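PDB 6I2M: kelch repeat and BTB domain-containing protein A55 from Vaccinia virus WR, which probably acts as a substrate-specific adapter of CUL3-containing E3 ubiquitin ligases, directing host proteins to ubiquitination and proteasomal degradation. Local coordinates for residues 36-41 against 78-83; 152-157 against 188-193; 128-133 against 137-142; 65-70 against 98-103. One frame throughout, in Å; residues are numbered along the deposited sequence.

This chain is the BTB and BACK part of a longer protein whose Kelch repeats, absent here, supposedly recruit substrates. Contacts 1 and 4 lie in the BTB part and contacts 3 and 2 in the helical BACK part, so they are spread along the elongated chain, the centres of contacts 1 and 2 being 45 Å apart. Contacts 1 and 4 share helix 69-79, alternate along the sequence and touch, I79 CG1 lying 3.7 Å from I103 CD1. Contact 3 follows, its nearest atoms about 4 Å from contact 4, and contact 2 comes last. Contact 1 meets the second subunit, whereas contacts 4 and 3 meet a chain of another protein, consistent with CUL3.

Contact 1 (36-41 against 78-83); sequences KLILSG and YIYGIP
The phenol ring of Y80 carries the CG2 methyl of I38 over one face, 3.6 Å from Y80 CZ and displaced from the ring centre toward the rim. The methyl stands 20° off the ring normal, which identifies a CH-pi contact inside the BTB fold. Helix 36-42 here meets the end of helix 69-79, and Y80 is the first residue past that end to leave helical angles. In I38, a chi1 of -53° sets CG1 beside the backbone N and CG2 anti to it, and the CG2 branch serves two neighbours at once: besides the ring, it touches I79 CG2 at 3.7 Å. The next side chain, L39, crosses that of I79 at about a right angle.

All four touching residues are buried, and no hydrogen bond links the two segments, so packing alone joins them. The phenol oxygen of Y80 is satisfied next door by H35 ND1, and R15 forms a cation-pi pair with the ring. I38 also packs on I11 of helix 4-17 and on L37 of the second subunit, so the contact borders the subunit interface of the BTB dimer. The L39-I79 contact is made by terminal methyls, with L39 CD2 3.8 Å from I79 CD1.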
loop_
_atom_site.group_PDB
_atom_site.type_symbol
_atom_site.label_atom_id
_atom_site.label_comp_id
_atom_site.label_asym_id
_atom_site.label_seq_id
_atom_site.Cartn_x
_atom_site.Cartn_y
_atom_site.Cartn_z
ATOM N N LYS A 36 3.966 13.800 -0.442
ATOM C CA LYS A 36 3.726 14.143 -1.854
ATOM C C LYS A 36 3.429 12.927 -2.732
ATOM O O LYS A 36 2.529 12.986 -3.571
ATOM C CB LYS A 36 4.920 14.917 -2.439
ATOM C CG LYS A 36 4.954 16.389 -2.068
ATOM C CD LYS A 36 6.073 17.101 -2.806
ATOM C CE LYS A 36 6.253 18.520 -2.339
ATOM N NZ LYS A 36 7.321 19.213 -3.102
ATOM N N LEU A 37 4.194 11.838 -2.536
ATOM C CA LEU A 37 4.101 10.576 -3.270
ATOM C C LEU A 37 2.771 9.842 -3.039
ATOM O O LEU A 37 2.168 9.366 -4.003
ATOM C CB LEU A 37 5.309 9.690 -2.892
ATOM C CG LEU A 37 5.309 8.225 -3.323
ATOM C CD1 LEU A 37 5.701 8.072 -4.786
ATOM C CD2 LEU A 37 6.243 7.427 -2.456
ATOM N N ILE A 38 2.332 9.749 -1.764
ATOM C CA ILE A 38 1.099 9.073 -1.334
ATOM C C ILE A 38 -0.153 9.753 -1.917
ATOM O O ILE A 38 -1.018 9.059 -2.456
ATOM C CB ILE A 38 1.051 8.917 0.224
ATOM C CG1 ILE A 38 2.326 8.229 0.796
ATOM C CG2 ILE A 38 -0.228 8.224 0.716
ATOM C CD1 ILE A 38 2.638 6.723 0.346
ATOM N N LEU A 39 -0.231 11.099 -1.836
ATOM C CA LEU A 39 -1.351 11.886 -2.367
ATOM C C LEU A 39 -1.441 11.813 -3.896
ATOM O O LEU A 39 -2.543 11.854 -4.441
ATOM C CB LEU A 39 -1.258 13.355 -1.919
ATOM C CG LEU A 39 -1.560 13.660 -0.450
ATOM C CD1 LEU A 39 -0.971 14.992 -0.050
ATOM C CD2 LEU A 39 -3.059 13.663 -0.174
ATOM N N SER A 40 -0.287 11.706 -4.578
ATOM C CA SER A 40 -0.196 11.624 -6.038
ATOM C C SER A 40 -0.618 10.257 -6.595
ATOM O O SER A 40 -1.070 10.179 -7.740
ATOM C CB SER A 40 1.211 11.979 -6.501
ATOM O OG SER A 40 1.497 13.340 -6.224
ATOM N N GLY A 41 -0.474 9.212 -5.779
ATOM C CA GLY A 41 -0.821 7.839 -6.135
ATOM C C GLY A 41 -2.310 7.568 -6.247
ATOM O O GLY A 41 -2.738 6.852 -7.157
ATOM N N TYR A 78 -8.606 8.069 3.816
ATOM C CA TYR A 78 -8.998 7.040 2.851
ATOM C C TYR A 78 -7.821 6.679 1.934
ATOM O O TYR A 78 -7.685 5.509 1.568
ATOM C CB TYR A 78 -10.234 7.471 2.039
ATOM C CG TYR A 78 -10.746 6.405 1.095
ATOM C CD1 TYR A 78 -11.464 5.310 1.569
ATOM C CD2 TYR A 78 -10.516 6.491 -0.275
ATOM C CE1 TYR A 78 -11.929 4.321 0.705
ATOM C CE2 TYR A 78 -10.977 5.508 -1.149
ATOM C CZ TYR A 78 -11.689 4.426 -0.656
ATOM O OH TYR A 78 -12.151 3.457 -1.513
ATOM N N ILE A 79 -6.967 7.677 1.578
ATOM C CA ILE A 79 -5.753 7.489 0.764
ATOM C C ILE A 79 -4.785 6.601 1.574
ATOM O O ILE A 79 -4.131 5.723 1.007
ATOM C CB ILE A 79 -5.127 8.855 0.316
ATOM C CG1 ILE A 79 -6.065 9.604 -0.658
ATOM C CG2 ILE A 79 -3.742 8.677 -0.321
ATOM C CD1 ILE A 79 -5.914 11.137 -0.708
ATOM N N TYR A 80 -4.762 6.796 2.909
ATOM C CA TYR A 80 -3.975 6.010 3.857
ATOM C C TYR A 80 -4.772 4.750 4.292
ATOM O O TYR A 80 -5.803 4.443 3.686
ATOM C CB TYR A 80 -3.518 6.884 5.044
ATOM C CG TYR A 80 -2.414 7.861 4.685
ATOM C CD1 TYR A 80 -2.706 9.096 4.115
ATOM C CD2 TYR A 80 -1.079 7.555 4.930
ATOM C CE1 TYR A 80 -1.697 9.995 3.776
ATOM C CE2 TYR A 80 -0.060 8.451 4.605
ATOM C CZ TYR A 80 -0.375 9.672 4.030
ATOM O OH TYR A 80 0.619 10.561 3.702
ATOM N N GLY A 81 -4.284 4.029 5.302
ATOM C CA GLY A 81 -4.884 2.781 5.771
ATOM C C GLY A 81 -6.187 2.831 6.552
ATOM O O GLY A 81 -6.554 1.825 7.166
ATOM N N ILE A 82 -6.916 3.969 6.526
ATOM C CA ILE A 82 -8.183 4.124 7.258
ATOM C C ILE A 82 -9.409 4.002 6.316
ATOM O O ILE A 82 -9.490 4.752 5.341
ATOM C CB ILE A 82 -8.199 5.432 8.115
ATOM C CG1 ILE A 82 -6.999 5.483 9.090
ATOM C CG2 ILE A 82 -9.529 5.605 8.872
ATOM C CD1 ILE A 82 -6.416 6.881 9.327
ATOM N N PRO A 83 -10.373 3.082 6.587
ATOM C CA PRO A 83 -11.554 2.976 5.708
ATOM C C PRO A 83 -12.547 4.114 5.935
ATOM O O PRO A 83 -12.672 4.610 7.058
ATOM C CB PRO A 83 -12.161 1.611 6.070
ATOM C CG PRO A 83 -11.238 0.994 7.091
ATOM C CD PRO A 83 -10.453 2.110 7.694
#

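Contact 2 (152-157 against 188-193); sequences RLINDE and LIKWLE
I154 is the first residue of 152-157 to meet helix 184-195, and it does so through its longer branch. With chi1 at 58°, CG1 sits between the backbone N and the carbonyl carbon, and CD1 at its end reaches the aliphatic start of K190, 3.8 Å from K190 CG. The same methyl lies 3.7 Å from K190 NZ. Near the two backbones the side chains are also close, I154 CB standing 4.2 Å from K190 CB, and they cross at about a right angle.

N155 comes next and supplies the polar half. Its amide oxygen accepts a hydrogen bond from the ammonium group of K190, with N155 OD1 3.1 Å from K190 NZ. The bond meets the carbonyl at a C=O...N angle of 131°, the donor tilted 23° from the amide plane. Bends at chi2 and chi4 of K190 bring its CG and NZ both close to I154 CD1; the tail also passes N155 OD1 with K190 CE at 3.8 Å.

D156 then turns the chain away, its N weakly bonded to L153 O and its OD2 weakly to N158 ND2. L153 packs against C123 and I124 of helix 120-132, so the neighbouring residues 153 and 154 contact two different helices. A buried isoleucine beside a more exposed lysine-asparagine hydrogen bond thus marks the packing of the turn after helix 150-153 on helix 184-195, within the all-helical BACK domain.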
loop_
_atom_site.group_PDB
_atom_site.type_symbol
_atom_site.label_atom_id
_atom_site.label_comp_id
_atom_site.label_asym_id
_atom_site.label_seq_id
_atom_site.Cartn_x
_atom_site.Cartn_y
_atom_site.Cartn_z
ATOM N N ARG A 152 -45.922 10.400 -2.470
ATOM C CA ARG A 152 -45.437 10.367 -1.090
ATOM C C ARG A 152 -44.574 11.603 -0.820
ATOM O O ARG A 152 -44.507 12.070 0.318
ATOM C CB ARG A 152 -44.592 9.108 -0.846
ATOM C CG ARG A 152 -45.388 7.823 -0.700
ATOM C CD ARG A 152 -44.447 6.646 -0.568
ATOM N NE ARG A 152 -45.158 5.391 -0.324
ATOM C CZ ARG A 152 -44.569 4.202 -0.239
ATOM N NH1 ARG A 152 -43.253 4.092 -0.382
ATOM N NH2 ARG A 152 -45.291 3.112 -0.015
ATOM N N LEU A 153 -43.908 12.117 -1.875
ATOM C CA LEU A 153 -42.990 13.254 -1.821
ATOM C C LEU A 153 -43.648 14.635 -1.934
ATOM O O LEU A 153 -43.019 15.621 -1.547
ATOM C CB LEU A 153 -41.884 13.102 -2.879
ATOM C CG LEU A 153 -40.830 12.031 -2.593
ATOM C CD1 LEU A 153 -40.084 11.653 -3.850
ATOM C CD2 LEU A 153 -39.869 12.473 -1.505
ATOM N N ILE A 154 -44.900 14.717 -2.440
ATOM C CA ILE A 154 -45.629 15.992 -2.573
ATOM C C ILE A 154 -45.957 16.612 -1.198
ATOM O O ILE A 154 -46.143 17.827 -1.101
ATOM C CB ILE A 154 -46.882 15.908 -3.494
ATOM C CG1 ILE A 154 -47.900 14.849 -3.007
ATOM C CG2 ILE A 154 -46.482 15.693 -4.958
ATOM C CD1 ILE A 154 -49.355 15.117 -3.384
ATOM N N ASN A 155 -45.999 15.771 -0.146
ATOM C CA ASN A 155 -46.271 16.163 1.240
ATOM C C ASN A 155 -44.977 16.271 2.075
ATOM O O ASN A 155 -45.018 16.785 3.196
ATOM C CB ASN A 155 -47.255 15.182 1.886
ATOM C CG ASN A 155 -48.556 15.035 1.135
ATOM O OD1 ASN A 155 -49.432 15.907 1.178
ATOM N ND2 ASN A 155 -48.710 13.925 0.430
ATOM N N ASP A 156 -43.838 15.796 1.520
ATOM C CA ASP A 156 -42.513 15.808 2.153
ATOM C C ASP A 156 -41.978 17.237 2.342
ATOM O O ASP A 156 -42.359 18.142 1.595
ATOM C CB ASP A 156 -41.524 14.947 1.336
ATOM C CG ASP A 156 -40.210 14.623 2.024
ATOM O OD1 ASP A 156 -40.244 14.001 3.110
ATOM O OD2 ASP A 156 -39.147 14.975 1.467
ATOM N N GLU A 157 -41.107 17.430 3.354
ATOM C CA GLU A 157 -40.489 18.711 3.721
ATOM C C GLU A 157 -39.592 19.299 2.625
ATOM O O GLU A 157 -39.638 20.507 2.386
ATOM C CB GLU A 157 -39.681 18.565 5.026
ATOM C CG GLU A 157 -40.519 18.328 6.270
ATOM C CD GLU A 157 -39.707 18.067 7.525
ATOM O OE1 GLU A 157 -39.099 19.026 8.053
ATOM O OE2 GLU A 157 -39.683 16.902 7.984
ATOM N N LEU A 188 -49.090 19.676 -9.163
ATOM C CA LEU A 188 -48.764 21.071 -9.478
ATOM C C LEU A 188 -49.339 22.013 -8.406
ATOM O O LEU A 188 -48.658 22.959 -8.010
ATOM C CB LEU A 188 -49.297 21.437 -10.881
ATOM C CG LEU A 188 -48.971 22.834 -11.428
ATOM C CD1 LEU A 188 -47.582 22.879 -12.051
ATOM C CD2 LEU A 188 -49.997 23.261 -12.458
ATOM N N ILE A 189 -50.578 21.735 -7.931
ATOM C CA ILE A 189 -51.268 22.504 -6.884
ATOM C C ILE A 189 -50.480 22.425 -5.566
ATOM O O ILE A 189 -50.221 23.463 -4.955
ATOM C CB ILE A 189 -52.768 22.084 -6.745
ATOM C CG1 ILE A 189 -53.581 22.532 -7.984
ATOM C CG2 ILE A 189 -53.409 22.627 -5.452
ATOM C CD1 ILE A 189 -54.838 21.693 -8.295
ATOM N N LYS A 190 -50.055 21.204 -5.169
ATOM C CA LYS A 190 -49.267 20.950 -3.956
ATOM C C LYS A 190 -47.901 21.644 -3.983
ATOM O O LYS A 190 -47.406 22.038 -2.926
ATOM C CB LYS A 190 -49.117 19.443 -3.691
ATOM C CG LYS A 190 -50.352 18.795 -3.066
ATOM C CD LYS A 190 -50.356 18.888 -1.536
ATOM C CE LYS A 190 -51.582 18.263 -0.914
ATOM N NZ LYS A 190 -51.512 16.777 -0.904
ATOM N N TRP A 191 -47.303 21.804 -5.185
ATOM C CA TRP A 191 -46.023 22.493 -5.366
ATOM C C TRP A 191 -46.215 24.001 -5.214
ATOM O O TRP A 191 -45.407 24.651 -4.551
ATOM C CB TRP A 191 -45.382 22.147 -6.721
ATOM C CG TRP A 191 -44.020 22.752 -6.915
ATOM C CD1 TRP A 191 -42.843 22.314 -6.383
ATOM C CD2 TRP A 191 -43.704 23.920 -7.685
ATOM N NE1 TRP A 191 -41.811 23.132 -6.779
ATOM C CE2 TRP A 191 -42.311 24.126 -7.579
ATOM C CE3 TRP A 191 -44.464 24.812 -8.462
ATOM C CZ2 TRP A 191 -41.661 25.188 -8.220
ATOM C CZ3 TRP A 191 -43.819 25.862 -9.097
ATOM C CH2 TRP A 191 -42.435 26.043 -8.974
ATOM N N LEU A 192 -47.303 24.546 -5.800
ATOM C CA LEU A 192 -47.660 25.966 -5.724
ATOM C C LEU A 192 -48.111 26.365 -4.309
ATOM O O LEU A 192 -48.077 27.549 -3.972
ATOM C CB LEU A 192 -48.742 26.319 -6.762
ATOM C CG LEU A 192 -48.297 26.363 -8.229
ATOM C CD1 LEU A 192 -49.456 26.057 -9.155
ATOM C CD2 LEU A 192 -47.681 27.709 -8.586
ATOM N N GLU A 193 -48.520 25.376 -3.486
ATOM C CA GLU A 193 -48.942 25.566 -2.095
ATOM C C GLU A 193 -47.737 25.515 -1.148
ATOM O O GLU A 193 -47.716 26.238 -0.152
ATOM C CB GLU A 193 -49.987 24.512 -1.690
ATOM C CG GLU A 193 -51.395 24.818 -2.176
ATOM C CD GLU A 193 -52.274 25.585 -1.208
ATOM O OE1 GLU A 193 -51.921 26.732 -0.853
ATOM O OE2 GLU A 193 -53.331 25.040 -0.815
#

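Contact 3 (128-133 against 137-142); sequences IYADKY and KIESAS
E139 can be followed from its CB, which rests 3.8 Å from A130 CB across the helix pair. Its CG continues along the same alanine, 3.9 Å from A130 CB, and a bend at chi2 (-99°) then swings the carboxylate toward D131. There E139 OE2 comes within 3.3 Å of D131 OD1. Both atoms are acceptors and no bond joins them; the two side chains run side by side in the same direction with carboxylate planes 37° apart. Such like charges might favour protonation of one partner, but E139 OE1 forms a salt bridge with K169, which probably offsets part of the repulsion.

The small A130 side chain is consistent with the close backbones: its CB lies 3.6 Å from E139 N and 4.3 Å from I138 CG2. I138 also packs against L95 of helix 91-101 and I114 of helix 104-116. D131 O accepts a hydrogen bond from a basic side chain of another protein's chain.

The axes of the short segments 128-132 and 137-142 approach to 8.3 Å, with 150° between their directions and A130 at the close approach: an antiparallel helical hairpin, formed by helices 120-132 and 136-147 of the BACK domain.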
loop_
_atom_site.group_PDB
_atom_site.type_symbol
_atom_site.label_atom_id
_atom_site.label_comp_id
_atom_site.label_asym_id
_atom_site.label_seq_id
_atom_site.Cartn_x
_atom_site.Cartn_y
_atom_site.Cartn_z
ATOM N N ILE A 128 -31.315 17.523 -6.616
ATOM C CA ILE A 128 -30.926 18.944 -6.622
ATOM C C ILE A 128 -29.389 19.059 -6.524
ATOM O O ILE A 128 -28.798 19.956 -7.130
ATOM C CB ILE A 128 -31.675 19.748 -5.507
ATOM C CG1 ILE A 128 -33.199 19.452 -5.519
ATOM C CG2 ILE A 128 -31.411 21.262 -5.625
ATOM C CD1 ILE A 128 -33.935 19.706 -4.193
ATOM N N TYR A 129 -28.759 18.114 -5.793
ATOM C CA TYR A 129 -27.313 18.003 -5.611
ATOM C C TYR A 129 -26.620 17.663 -6.939
ATOM O O TYR A 129 -25.688 18.362 -7.337
ATOM C CB TYR A 129 -26.990 16.951 -4.526
ATOM C CG TYR A 129 -25.544 16.506 -4.506
ATOM C CD1 TYR A 129 -24.543 17.339 -4.019
ATOM C CD2 TYR A 129 -25.176 15.250 -4.982
ATOM C CE1 TYR A 129 -23.210 16.940 -4.010
ATOM C CE2 TYR A 129 -23.843 14.839 -4.981
ATOM C CZ TYR A 129 -22.863 15.687 -4.491
ATOM O OH TYR A 129 -21.546 15.295 -4.477
ATOM N N ALA A 130 -27.082 16.594 -7.620
ATOM C CA ALA A 130 -26.542 16.129 -8.900
ATOM C C ALA A 130 -26.822 17.101 -10.057
ATOM O O ALA A 130 -26.090 17.092 -11.047
ATOM C CB ALA A 130 -27.081 14.747 -9.221
ATOM N N ASP A 131 -27.867 17.945 -9.923
ATOM C CA ASP A 131 -28.244 18.965 -10.907
ATOM C C ASP A 131 -27.287 20.163 -10.827
ATOM O O ASP A 131 -27.125 20.885 -11.812
ATOM C CB ASP A 131 -29.700 19.418 -10.686
ATOM C CG ASP A 131 -30.243 20.361 -11.745
ATOM O OD1 ASP A 131 -30.340 19.944 -12.920
ATOM O OD2 ASP A 131 -30.579 21.512 -11.395
ATOM N N LYS A 132 -26.657 20.367 -9.654
ATOM C CA LYS A 132 -25.700 21.446 -9.403
ATOM C C LYS A 132 -24.267 20.998 -9.732
ATOM O O LYS A 132 -23.495 21.791 -10.272
ATOM C CB LYS A 132 -25.796 21.909 -7.936
ATOM C CG LYS A 132 -25.081 23.223 -7.633
ATOM C CD LYS A 132 -24.976 23.469 -6.135
ATOM C CE LYS A 132 -24.176 24.708 -5.818
ATOM N NZ LYS A 132 -24.053 24.922 -4.353
ATOM N N TYR A 133 -23.921 19.737 -9.401
ATOM C CA TYR A 133 -22.582 19.173 -9.599
ATOM C C TYR A 133 -22.431 18.345 -10.896
ATOM O O TYR A 133 -21.439 17.627 -11.051
ATOM C CB TYR A 133 -22.150 18.374 -8.355
ATOM C CG TYR A 133 -21.876 19.246 -7.147
ATOM C CD1 TYR A 133 -20.591 19.697 -6.863
ATOM C CD2 TYR A 133 -22.905 19.627 -6.289
ATOM C CE1 TYR A 133 -20.334 20.503 -5.754
ATOM C CE2 TYR A 133 -22.661 20.432 -5.177
ATOM C CZ TYR A 133 -21.373 20.866 -4.913
ATOM O OH TYR A 133 -21.134 21.659 -3.817
ATOM N N LYS A 137 -25.180 10.465 -13.656
ATOM C CA LYS A 137 -25.357 9.099 -13.159
ATOM C C LYS A 137 -26.365 9.081 -12.002
ATOM O O LYS A 137 -27.336 8.324 -12.052
ATOM C CB LYS A 137 -24.003 8.506 -12.724
ATOM C CG LYS A 137 -24.033 7.009 -12.450
ATOM C CD LYS A 137 -22.707 6.522 -11.895
ATOM C CE LYS A 137 -22.742 5.049 -11.579
ATOM N NZ LYS A 137 -21.451 4.578 -11.015
ATOM N N ILE A 138 -26.137 9.924 -10.975
ATOM C CA ILE A 138 -27.012 10.044 -9.807
ATOM C C ILE A 138 -28.264 10.874 -10.165
ATOM O O ILE A 138 -29.346 10.570 -9.661
ATOM C CB ILE A 138 -26.229 10.546 -8.550
ATOM C CG1 ILE A 138 -25.167 9.497 -8.126
ATOM C CG2 ILE A 138 -27.164 10.881 -7.364
ATOM C CD1 ILE A 138 -24.022 10.012 -7.264
ATOM N N GLU A 139 -28.125 11.869 -11.079
ATOM C CA GLU A 139 -29.224 12.730 -11.548
ATOM C C GLU A 139 -30.372 11.932 -12.165
ATOM O O GLU A 139 -31.531 12.263 -11.926
ATOM C CB GLU A 139 -28.715 13.789 -12.537
ATOM C CG GLU A 139 -29.371 15.149 -12.366
ATOM C CD GLU A 139 -30.512 15.493 -13.308
ATOM O OE1 GLU A 139 -31.042 14.580 -13.984
ATOM O OE2 GLU A 139 -30.882 16.688 -13.364
ATOM N N SER A 140 -30.048 10.876 -12.937
ATOM C CA SER A 140 -31.028 9.996 -13.574
ATOM C C SER A 140 -31.646 9.028 -12.559
ATOM O O SER A 140 -32.852 8.788 -12.612
ATOM C CB SER A 140 -30.389 9.220 -14.722
ATOM O OG SER A 140 -29.913 10.090 -15.737
ATOM N N ALA A 141 -30.820 8.482 -11.637
ATOM C CA ALA A 141 -31.231 7.533 -10.597
ATOM C C ALA A 141 -32.148 8.159 -9.543
ATOM O O ALA A 141 -33.126 7.526 -9.139
ATOM C CB ALA A 141 -30.009 6.918 -9.937
ATOM N N SER A 142 -31.833 9.396 -9.101
ATOM C CA SER A 142 -32.622 10.146 -8.120
ATOM C C SER A 142 -33.950 10.575 -8.735
ATOM O O SER A 142 -34.956 10.618 -8.030
ATOM C CB SER A 142 -31.853 11.368 -7.627
ATOM O OG SER A 142 -30.638 10.997 -7.000
#

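Contact 4 (65-70 against 98-103); sequences SHLDYQ and ADFLQI
H66 NE2 stands over one face of the F100 ring, 3.4 Å from F100 CZ and 3.7 Å from F100 CE2. The imidazole presents its edge to that face, with planes at 80° and centroids 4.9 Å apart, which makes the pair an offset edge-to-face (T-shaped) stack. H66 reaches it with CG between its backbone N and carbonyl carbon (chi1 67°), and L67 CG lies over one face of the H66 imidazole, 3.8 Å above the plane and offset toward the rim.

L67 supplies the apolar flank. Its CD1 approaches the F100 ring obliquely, 3.7 Å from F100 CD1, and L67 also packs on V72 of helix 69-79. F100 points out from the end of helix 91-101 with CG anti to its own backbone N (chi1 172°), which directs the ring at H66 and L67 in the loop before helix 69-79. Q102 just beyond has positive phi, and I103 N bonds back to A98 O at 3.1 Å, the 6→1 bond found in a Schellman motif closing a helix.

The ring of F100 also meets Y45 of the same chain, and edge-to-face aromatic side chains of another protein's chain. D99 OD2 and F100 O each hydrogen-bond to an aromatic side chain of that partner, while a basic side chain packs on H66. This is consistent with the contact forming part of the CUL3-binding surface of the BTB domain.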
loop_
_atom_site.group_PDB
_atom_site.type_symbol
_atom_site.label_atom_id
_atom_site.label_comp_id
_atom_site.label_asym_id
_atom_site.label_seq_id
_atom_site.Cartn_x
_atom_site.Cartn_y
_atom_site.Cartn_z
ATOM N N SER A 65 -8.901 26.032 0.668
ATOM C CA SER A 65 -9.901 26.644 1.551
ATOM C C SER A 65 -11.337 26.617 1.009
ATOM O O SER A 65 -12.278 26.728 1.798
ATOM C CB SER A 65 -9.494 28.070 1.909
ATOM O OG SER A 65 -8.302 28.080 2.677
ATOM N N HIS A 66 -11.506 26.457 -0.322
ATOM C CA HIS A 66 -12.817 26.406 -0.979
ATOM C C HIS A 66 -13.536 25.049 -0.806
ATOM O O HIS A 66 -14.699 24.918 -1.198
ATOM C CB HIS A 66 -12.704 26.810 -2.461
ATOM C CG HIS A 66 -11.924 25.845 -3.299
ATOM N ND1 HIS A 66 -10.541 25.830 -3.284
ATOM C CD2 HIS A 66 -12.363 24.897 -4.159
ATOM C CE1 HIS A 66 -10.185 24.871 -4.124
ATOM N NE2 HIS A 66 -11.248 24.284 -4.676
ATOM N N LEU A 67 -12.848 24.055 -0.205
ATOM C CA LEU A 67 -13.373 22.711 0.060
ATOM C C LEU A 67 -13.607 22.493 1.567
ATOM O O LEU A 67 -12.983 23.171 2.387
ATOM C CB LEU A 67 -12.417 21.632 -0.491
ATOM C CG LEU A 67 -12.104 21.661 -1.995
ATOM C CD1 LEU A 67 -10.778 20.994 -2.281
ATOM C CD2 LEU A 67 -13.210 21.013 -2.817
ATOM N N ASP A 68 -14.502 21.545 1.924
ATOM C CA ASP A 68 -14.846 21.197 3.308
ATOM C C ASP A 68 -13.681 20.468 3.999
ATOM O O ASP A 68 -13.166 19.496 3.446
ATOM C CB ASP A 68 -16.131 20.345 3.333
ATOM C CG ASP A 68 -16.602 19.955 4.718
ATOM O OD1 ASP A 68 -16.240 18.851 5.177
ATOM O OD2 ASP A 68 -17.337 20.750 5.341
ATOM N N TYR A 69 -13.271 20.944 5.201
ATOM C CA TYR A 69 -12.152 20.392 5.982
ATOM C C TYR A 69 -12.320 18.915 6.355
ATOM O O TYR A 69 -11.425 18.124 6.056
ATOM C CB TYR A 69 -11.842 21.239 7.239
ATOM C CG TYR A 69 -10.915 20.554 8.227
ATOM C CD1 TYR A 69 -9.581 20.312 7.911
ATOM C CD2 TYR A 69 -11.379 20.130 9.469
ATOM C CE1 TYR A 69 -8.734 19.656 8.802
ATOM C CE2 TYR A 69 -10.537 19.483 10.374
ATOM C CZ TYR A 69 -9.212 19.252 10.037
ATOM O OH TYR A 69 -8.373 18.620 10.922
ATOM N N GLN A 70 -13.432 18.557 7.038
ATOM C CA GLN A 70 -13.720 17.184 7.473
ATOM C C GLN A 70 -13.777 16.217 6.286
ATOM O O GLN A 70 -13.383 15.060 6.427
ATOM C CB GLN A 70 -15.004 17.128 8.327
ATOM C CG GLN A 70 -15.202 15.832 9.134
ATOM C CD GLN A 70 -14.103 15.529 10.134
ATOM O OE1 GLN A 70 -13.610 16.406 10.858
ATOM N NE2 GLN A 70 -13.702 14.268 10.202
ATOM N N ALA A 98 -14.084 14.680 -3.705
ATOM C CA ALA A 98 -13.457 13.558 -4.409
ATOM C C ALA A 98 -13.517 13.757 -5.921
ATOM O O ALA A 98 -12.613 13.310 -6.625
ATOM C CB ALA A 98 -14.128 12.247 -4.028
ATOM N N ASP A 99 -14.575 14.433 -6.415
ATOM C CA ASP A 99 -14.774 14.739 -7.832
ATOM C C ASP A 99 -13.800 15.821 -8.303
ATOM O O ASP A 99 -13.297 15.738 -9.424
ATOM C CB ASP A 99 -16.230 15.157 -8.100
ATOM C CG ASP A 99 -16.636 15.216 -9.563
ATOM O OD1 ASP A 99 -15.975 14.552 -10.397
ATOM O OD2 ASP A 99 -17.628 15.906 -9.873
ATOM N N PHE A 100 -13.532 16.826 -7.441
ATOM C CA PHE A 100 -12.602 17.925 -7.707
ATOM C C PHE A 100 -11.160 17.403 -7.720
ATOM O O PHE A 100 -10.430 17.654 -8.680
ATOM C CB PHE A 100 -12.777 19.053 -6.664
ATOM C CG PHE A 100 -11.743 20.156 -6.730
ATOM C CD1 PHE A 100 -10.622 20.131 -5.907
ATOM C CD2 PHE A 100 -11.885 21.214 -7.621
ATOM C CE1 PHE A 100 -9.657 21.138 -5.982
ATOM C CE2 PHE A 100 -10.922 22.223 -7.691
ATOM C CZ PHE A 100 -9.814 22.176 -6.874
ATOM N N LEU A 101 -10.763 16.674 -6.656
ATOM C CA LEU A 101 -9.422 16.100 -6.508
ATOM C C LEU A 101 -9.183 14.885 -7.423
ATOM O O LEU A 101 -8.044 14.444 -7.568
ATOM C CB LEU A 101 -9.117 15.770 -5.034
ATOM C CG LEU A 101 -9.028 16.963 -4.070
ATOM C CD1 LEU A 101 -9.274 16.526 -2.640
ATOM C CD2 LEU A 101 -7.689 17.690 -4.188
ATOM N N GLN A 102 -10.263 14.374 -8.053
ATOM C CA GLN A 102 -10.303 13.256 -9.002
ATOM C C GLN A 102 -9.660 11.963 -8.469
ATOM O O GLN A 102 -8.747 11.405 -9.089
ATOM C CB GLN A 102 -9.731 13.658 -10.375
ATOM C CG GLN A 102 -10.705 14.468 -11.239
ATOM C CD GLN A 102 -11.887 13.676 -11.762
ATOM O OE1 GLN A 102 -11.815 12.464 -12.002
ATOM N NE2 GLN A 102 -13.005 14.356 -11.964
ATOM N N ILE A 103 -10.168 11.484 -7.322
ATOM C CA ILE A 103 -9.748 10.226 -6.703
ATOM C C ILE A 103 -10.769 9.146 -7.097
ATOM O O ILE A 103 -11.922 9.190 -6.659
ATOM C CB ILE A 103 -9.449 10.323 -5.168
ATOM C CG1 ILE A 103 -9.300 8.915 -4.528
ATOM C CG2 ILE A 103 -10.470 11.201 -4.421
ATOM C CD1 ILE A 103 -8.654 8.850 -3.176
#